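Local coordinates for putative alpha-L-fucosidase (Bacteroides thetaiotaomicron VPI-5482, PDB 3GZA), which probably hydrolyses alpha-L-fucosidic linkages, as a putative exported member of glycoside hydrolase family 29, at residues 27-38 against 280-288. Numbering follows the deposited sequence.
Sequences HYDLHVFDGIRY and RHEWFWEPD. With NA (sodium ion), chain G; EDO (1,2-ethanediol), chain D.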
loop_
_atom_site.group_PDB
_atom_site.type_symbol
_atom_site.label_atom_id
_atom_site.label_comp_id
_atom_site.label_asym_id
_atom_site.label_seq_id
_atom_site.Cartn_x
_atom_site.Cartn_y
_atom_site.Cartn_z
ATOM N N HIS A 27 -12.982 -8.977 -15.475
ATOM C CA HIS A 27 -11.754 -9.048 -14.701
ATOM C C HIS A 27 -10.741 -8.036 -15.238
ATOM O O HIS A 27 -10.494 -7.981 -16.444
ATOM C CB HIS A 27 -11.147 -10.451 -14.740
ATOM C CG HIS A 27 -11.885 -11.464 -13.921
ATOM N ND1 HIS A 27 -13.096 -12.020 -14.299
ATOM C CD2 HIS A 27 -11.571 -12.019 -12.739
ATOM C CE1 HIS A 27 -13.483 -12.878 -13.365
ATOM N NE2 HIS A 27 -12.569 -12.900 -12.410
ATOM N N TYR A 28 -10.160 -7.223 -14.349
ATOM C CA TYR A 28 -9.196 -6.219 -14.729
ATOM C C TYR A 28 -8.302 -5.977 -13.517
ATOM O O TYR A 28 -8.817 -5.809 -12.407
ATOM C CB TYR A 28 -9.957 -4.967 -15.150
ATOM C CG TYR A 28 -9.339 -4.074 -16.202
ATOM C CD1 TYR A 28 -8.890 -4.629 -17.373
ATOM C CD2 TYR A 28 -9.306 -2.710 -16.038
ATOM C CE1 TYR A 28 -8.408 -3.831 -18.385
ATOM C CE2 TYR A 28 -8.810 -1.900 -17.028
ATOM C CZ TYR A 28 -8.415 -2.467 -18.199
ATOM O OH TYR A 28 -7.968 -1.696 -19.242
ATOM N N ASP A 29 -7.012 -6.052 -13.706
ATOM C CA ASP A 29 -6.037 -5.818 -12.661
ATOM C C ASP A 29 -4.737 -5.433 -13.345
ATOM O O ASP A 29 -4.647 -5.428 -14.574
ATOM C CB ASP A 29 -5.939 -7.070 -11.758
ATOM C CG ASP A 29 -5.327 -6.808 -10.372
ATOM O OD1 ASP A 29 -4.610 -5.767 -10.172
ATOM O OD2 ASP A 29 -5.554 -7.684 -9.491
ATOM N N LEU A 30 -3.705 -5.118 -12.542
ATOM C CA LEU A 30 -2.476 -4.526 -13.108
ATOM C C LEU A 30 -1.762 -5.358 -14.157
ATOM O O LEU A 30 -1.169 -4.815 -15.104
ATOM C CB LEU A 30 -1.511 -4.206 -11.955
ATOM C CG LEU A 30 -2.014 -3.209 -10.909
ATOM C CD1 LEU A 30 -1.086 -3.246 -9.667
ATOM C CD2 LEU A 30 -2.151 -1.770 -11.489
ATOM N N HIS A 31 -1.764 -6.665 -14.001
ATOM C CA HIS A 31 -1.043 -7.566 -14.874
ATOM C C HIS A 31 -1.646 -7.648 -16.273
ATOM O O HIS A 31 -0.999 -8.202 -17.164
ATOM C CB HIS A 31 -0.936 -8.974 -14.261
ATOM C CG HIS A 31 -2.242 -9.560 -13.861
ATOM N ND1 HIS A 31 -3.143 -10.094 -14.773
ATOM C CD2 HIS A 31 -2.852 -9.619 -12.652
ATOM C CE1 HIS A 31 -4.210 -10.508 -14.120
ATOM N NE2 HIS A 31 -4.063 -10.232 -12.836
ATOM N N VAL A 32 -2.862 -7.136 -16.494
ATOM C CA VAL A 32 -3.366 -7.057 -17.858
ATOM C C VAL A 32 -2.450 -6.226 -18.772
ATOM O O VAL A 32 -2.377 -6.437 -20.003
ATOM C CB VAL A 32 -4.788 -6.482 -17.865
ATOM C CG1 VAL A 32 -5.234 -6.042 -19.257
ATOM C CG2 VAL A 32 -5.778 -7.478 -17.218
ATOM N N PHE A 33 -1.642 -5.332 -18.164
ATOM C CA PHE A 33 -0.811 -4.385 -18.891
ATOM C C PHE A 33 0.653 -4.781 -18.981
ATOM O O PHE A 33 1.509 -3.966 -19.492
ATOM C CB PHE A 33 -0.921 -3.022 -18.183
ATOM C CG PHE A 33 -2.320 -2.476 -18.121
ATOM C CD1 PHE A 33 -3.202 -2.927 -17.134
ATOM C CD2 PHE A 33 -2.717 -1.500 -19.039
ATOM C CE1 PHE A 33 -4.498 -2.405 -17.082
ATOM C CE2 PHE A 33 -3.977 -0.991 -19.039
ATOM C CZ PHE A 33 -4.874 -1.435 -18.068
ATOM N N ASP A 34 0.963 -6.011 -18.552
ATOM C CA ASP A 34 2.351 -6.446 -18.482
ATOM C C ASP A 34 2.941 -7.103 -19.734
ATOM O O ASP A 34 4.094 -7.542 -19.730
ATOM C CB ASP A 34 2.607 -7.327 -17.267
ATOM C CG ASP A 34 2.015 -8.700 -17.365
ATOM O OD1 ASP A 34 1.454 -9.016 -18.425
ATOM O OD2 ASP A 34 2.089 -9.475 -16.361
ATOM N N GLY A 35 2.120 -7.218 -20.774
ATOM C CA GLY A 35 2.572 -7.775 -22.013
ATOM C C GLY A 35 2.830 -9.276 -22.098
ATOM O O GLY A 35 3.351 -9.762 -23.111
ATOM N N ILE A 36 2.431 -10.024 -21.079
ATOM C CA ILE A 36 2.605 -11.461 -21.047
ATOM C C ILE A 36 1.363 -12.172 -20.531
ATOM O O ILE A 36 0.434 -11.556 -19.975
ATOM C CB ILE A 36 3.850 -11.896 -20.241
ATOM C CG1 ILE A 36 3.748 -11.457 -18.791
ATOM C CG2 ILE A 36 5.117 -11.306 -20.846
ATOM C CD1 ILE A 36 4.756 -12.132 -17.889
ATOM N N ARG A 37 1.356 -13.503 -20.679
ATOM C CA ARG A 37 0.250 -14.269 -20.208
ATOM C C ARG A 37 0.132 -14.216 -18.699
ATOM O O ARG A 37 1.128 -13.946 -17.983
ATOM C CB ARG A 37 0.387 -15.727 -20.638
ATOM C CG ARG A 37 -0.003 -15.933 -22.098
ATOM C CD ARG A 37 0.222 -17.364 -22.450
ATOM N NE ARG A 37 -0.401 -17.622 -23.722
ATOM C CZ ARG A 37 -0.415 -18.774 -24.355
ATOM N NH1 ARG A 37 0.178 -19.849 -23.847
ATOM N NH2 ARG A 37 -1.031 -18.847 -25.515
ATOM N N TYR A 38 -1.078 -14.463 -18.230
ATOM C CA TYR A 38 -1.428 -14.523 -16.816
ATOM C C TYR A 38 -1.007 -15.834 -16.229
ATOM O O TYR A 38 -1.267 -16.879 -16.806
ATOM C CB TYR A 38 -2.937 -14.368 -16.666
ATOM C CG TYR A 38 -3.507 -14.563 -15.272
ATOM C CD1 TYR A 38 -3.137 -13.735 -14.216
ATOM C CD2 TYR A 38 -4.441 -15.532 -15.030
ATOM C CE1 TYR A 38 -3.670 -13.897 -12.939
ATOM C CE2 TYR A 38 -5.020 -15.678 -13.742
ATOM C CZ TYR A 38 -4.615 -14.855 -12.697
ATOM O OH TYR A 38 -5.214 -15.053 -11.469
ATOM N N ARG A 280 -7.462 -22.856 -24.187
ATOM C CA ARG A 280 -7.336 -21.748 -23.260
ATOM C C ARG A 280 -8.563 -21.648 -22.349
ATOM O O ARG A 280 -9.575 -22.315 -22.561
ATOM C CB ARG A 280 -7.142 -20.440 -24.016
ATOM C CG ARG A 280 -5.949 -20.477 -24.930
ATOM C CD ARG A 280 -4.638 -20.245 -24.193
ATOM N NE ARG A 280 -4.456 -18.858 -23.772
ATOM C CZ ARG A 280 -3.669 -18.442 -22.786
ATOM N NH1 ARG A 280 -3.026 -19.298 -22.001
ATOM N NH2 ARG A 280 -3.615 -17.171 -22.507
ATOM N N HIS A 281 -8.443 -20.849 -21.303
ATOM C CA HIS A 281 -9.525 -20.662 -20.314
ATOM C C HIS A 281 -9.157 -19.402 -19.550
ATOM O O HIS A 281 -8.668 -19.472 -18.393
ATOM C CB HIS A 281 -9.605 -21.911 -19.420
ATOM C CG HIS A 281 -10.768 -21.943 -18.479
ATOM N ND1 HIS A 281 -12.000 -22.433 -18.848
ATOM C CD2 HIS A 281 -10.891 -21.513 -17.204
ATOM C CE1 HIS A 281 -12.839 -22.297 -17.823
ATOM N NE2 HIS A 281 -12.186 -21.747 -16.814
ATOM N N GLU A 282 -9.408 -18.251 -20.183
ATOM C CA GLU A 282 -8.843 -17.005 -19.711
ATOM C C GLU A 282 -9.854 -16.000 -19.180
ATOM O O GLU A 282 -10.642 -15.481 -19.942
ATOM C CB GLU A 282 -8.049 -16.345 -20.834
ATOM C CG GLU A 282 -7.080 -17.304 -21.491
ATOM C CD GLU A 282 -6.192 -18.110 -20.534
ATOM O OE1 GLU A 282 -5.440 -17.525 -19.703
ATOM O OE2 GLU A 282 -6.144 -19.354 -20.675
ATOM N N TRP A 283 -9.782 -15.718 -17.875
ATOM C CA TRP A 283 -10.656 -14.740 -17.254
ATOM C C TRP A 283 -10.131 -13.319 -17.485
ATOM O O TRP A 283 -10.871 -12.349 -17.354
ATOM C CB TRP A 283 -10.796 -15.017 -15.770
ATOM C CG TRP A 283 -11.586 -16.233 -15.451
ATOM C CD1 TRP A 283 -11.093 -17.433 -15.101
ATOM C CD2 TRP A 283 -13.024 -16.378 -15.479
ATOM N NE1 TRP A 283 -12.120 -18.324 -14.879
ATOM C CE2 TRP A 283 -13.314 -17.702 -15.127
ATOM C CE3 TRP A 283 -14.079 -15.500 -15.724
ATOM C CZ2 TRP A 283 -14.625 -18.191 -15.004
ATOM C CZ3 TRP A 283 -15.358 -15.991 -15.679
ATOM C CH2 TRP A 283 -15.631 -17.305 -15.267
ATOM N N PHE A 284 -8.852 -13.193 -17.760
ATOM C CA PHE A 284 -8.196 -11.895 -18.062
ATOM C C PHE A 284 -7.710 -11.760 -19.497
ATOM O O PHE A 284 -7.415 -12.754 -20.185
ATOM C CB PHE A 284 -6.947 -11.721 -17.156
ATOM C CG PHE A 284 -7.240 -11.469 -15.700
ATOM C CD1 PHE A 284 -7.505 -10.189 -15.280
ATOM C CD2 PHE A 284 -7.216 -12.495 -14.761
ATOM C CE1 PHE A 284 -7.710 -9.921 -13.924
ATOM C CE2 PHE A 284 -7.453 -12.242 -13.451
ATOM C CZ PHE A 284 -7.746 -10.944 -13.025
ATOM N N TRP A 285 -7.621 -10.516 -19.937
ATOM C CA TRP A 285 -7.012 -10.214 -21.223
ATOM C C TRP A 285 -5.534 -10.532 -21.145
ATOM O O TRP A 285 -4.840 -10.114 -20.229
ATOM C CB TRP A 285 -7.211 -8.753 -21.603
ATOM C CG TRP A 285 -6.802 -8.518 -23.017
ATOM C CD1 TRP A 285 -7.613 -8.574 -24.128
ATOM C CD2 TRP A 285 -5.467 -8.278 -23.518
ATOM N NE1 TRP A 285 -6.871 -8.371 -25.260
ATOM C CE2 TRP A 285 -5.562 -8.174 -24.913
ATOM C CE3 TRP A 285 -4.207 -8.122 -22.915
ATOM C CZ2 TRP A 285 -4.452 -7.958 -25.717
ATOM C CZ3 TRP A 285 -3.100 -7.923 -23.739
ATOM C CH2 TRP A 285 -3.255 -7.814 -25.119
ATOM N N GLU A 286 -5.049 -11.216 -22.166
ATOM C CA GLU A 286 -3.668 -11.623 -22.336
ATOM C C GLU A 286 -3.358 -11.475 -23.822
ATOM O O GLU A 286 -4.259 -11.515 -24.660
ATOM C CB GLU A 286 -3.452 -13.073 -21.891
ATOM C CG GLU A 286 -3.758 -13.309 -20.475
ATOM C CD GLU A 286 -3.923 -14.741 -20.193
ATOM O OE1 GLU A 286 -2.920 -15.445 -20.127
ATOM O OE2 GLU A 286 -5.079 -15.169 -19.999
ATOM N N PRO A 287 -2.091 -11.296 -24.174
ATOM C CA PRO A 287 -1.791 -11.172 -25.601
ATOM C C PRO A 287 -2.085 -12.426 -26.411
ATOM O O PRO A 287 -1.973 -13.553 -25.885
ATOM C CB PRO A 287 -0.275 -10.912 -25.628
ATOM C CG PRO A 287 0.044 -10.413 -24.205
ATOM C CD PRO A 287 -0.936 -11.060 -23.294
ATOM N N ASP A 288 -2.421 -12.210 -27.684
ATOM C CA ASP A 288 -2.625 -13.280 -28.659
ATOM C C ASP A 288 -3.750 -14.281 -28.338
ATOM O O ASP A 288 -3.711 -15.424 -28.808
ATOM C CB ASP A 288 -1.321 -14.028 -28.888
ATOM C CG ASP A 288 -0.159 -13.079 -29.270
ATOM O OD1 ASP A 288 -0.296 -12.327 -30.259
ATOM O OD2 ASP A 288 0.857 -13.066 -28.546
HETATM NA NA NA G . -0.686 -10.161 -18.478
HETATM C C1 EDO D . -12.919 -16.043 -11.730
HETATM O O1 EDO D . -12.645 -15.052 -10.733
HETATM C C2 EDO D . -14.364 -16.380 -11.554
HETATM O O2 EDO D . -14.488 -17.142 -10.369
HETATM O O HOH W 1 -13.593 -12.133 -16.991
HETATM O O HOH W 2 -9.008 -8.241 -18.783
HETATM O O HOH W 3 -2.898 -10.811 -17.614
HETATM O O HOH W 4 -2.050 -9.296 -20.254
HETATM O O HOH W 5 0.511 -11.467 -16.621
HETATM O O HOH W 6 -2.358 -16.462 -25.919
HETATM O O HOH W 7 -2.269 -18.215 -19.208
#
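Phe284 is clamped between two histidines: His27 CB lies over one face of its ring, 3.8 Å from the centroid, and His31 CE1 over the other, 3.5 Å from Phe284 CG. Both imidazoles turn an edge to the phenyl face, His31 with its plane at 73° to it. With His31 CG wedged between its own backbone N and carbonyl carbon (chi1 54°), the imidazole stands up against that face. Asp29 N sits at the phenyl edge, Val32 CG2 touches CD1, and Tyr38 approaches CE2 obliquely with its ring face while its hydroxyl bonds to Glu83. Trp283 CB covers a face of the His27 ring, whose NE2 is hydrogen-bonded to an ethanediol that also lies on the indole. Replacing Phe284 with alanine is likely to open a gap between His27 and His31 and to leave Tyr38 and Val32 without their aromatic partner.

Farther along, the guanidinium groups of Arg37 and Arg280 stack face to face, planes 14° apart and centres 3.7 Å apart. Glu282 covers the opposite face of Arg280, which also forms salt bridges with Glu286 and Asp289. Glu286 OE1 accepts a nearly straight 2.8 Å bond from Tyr38 N, arriving from above the carboxylate plane.

A sodium ion is bound by His31 O, Asp34 OD1, Ile36 O and three waters; two of these waters also donate to Trp285 O, one weakly, so residues 280-288 reach the metal only through its second shell. The contact thus joins loops following strands 22-26 and 264-273 of the TIM-barrel-type domain through an aromatic cluster, a hydrated sodium site and an ionic margin, where the carboxylates of Glu282, Glu286 and Asp289 probably balance the charge of the stacked arginines.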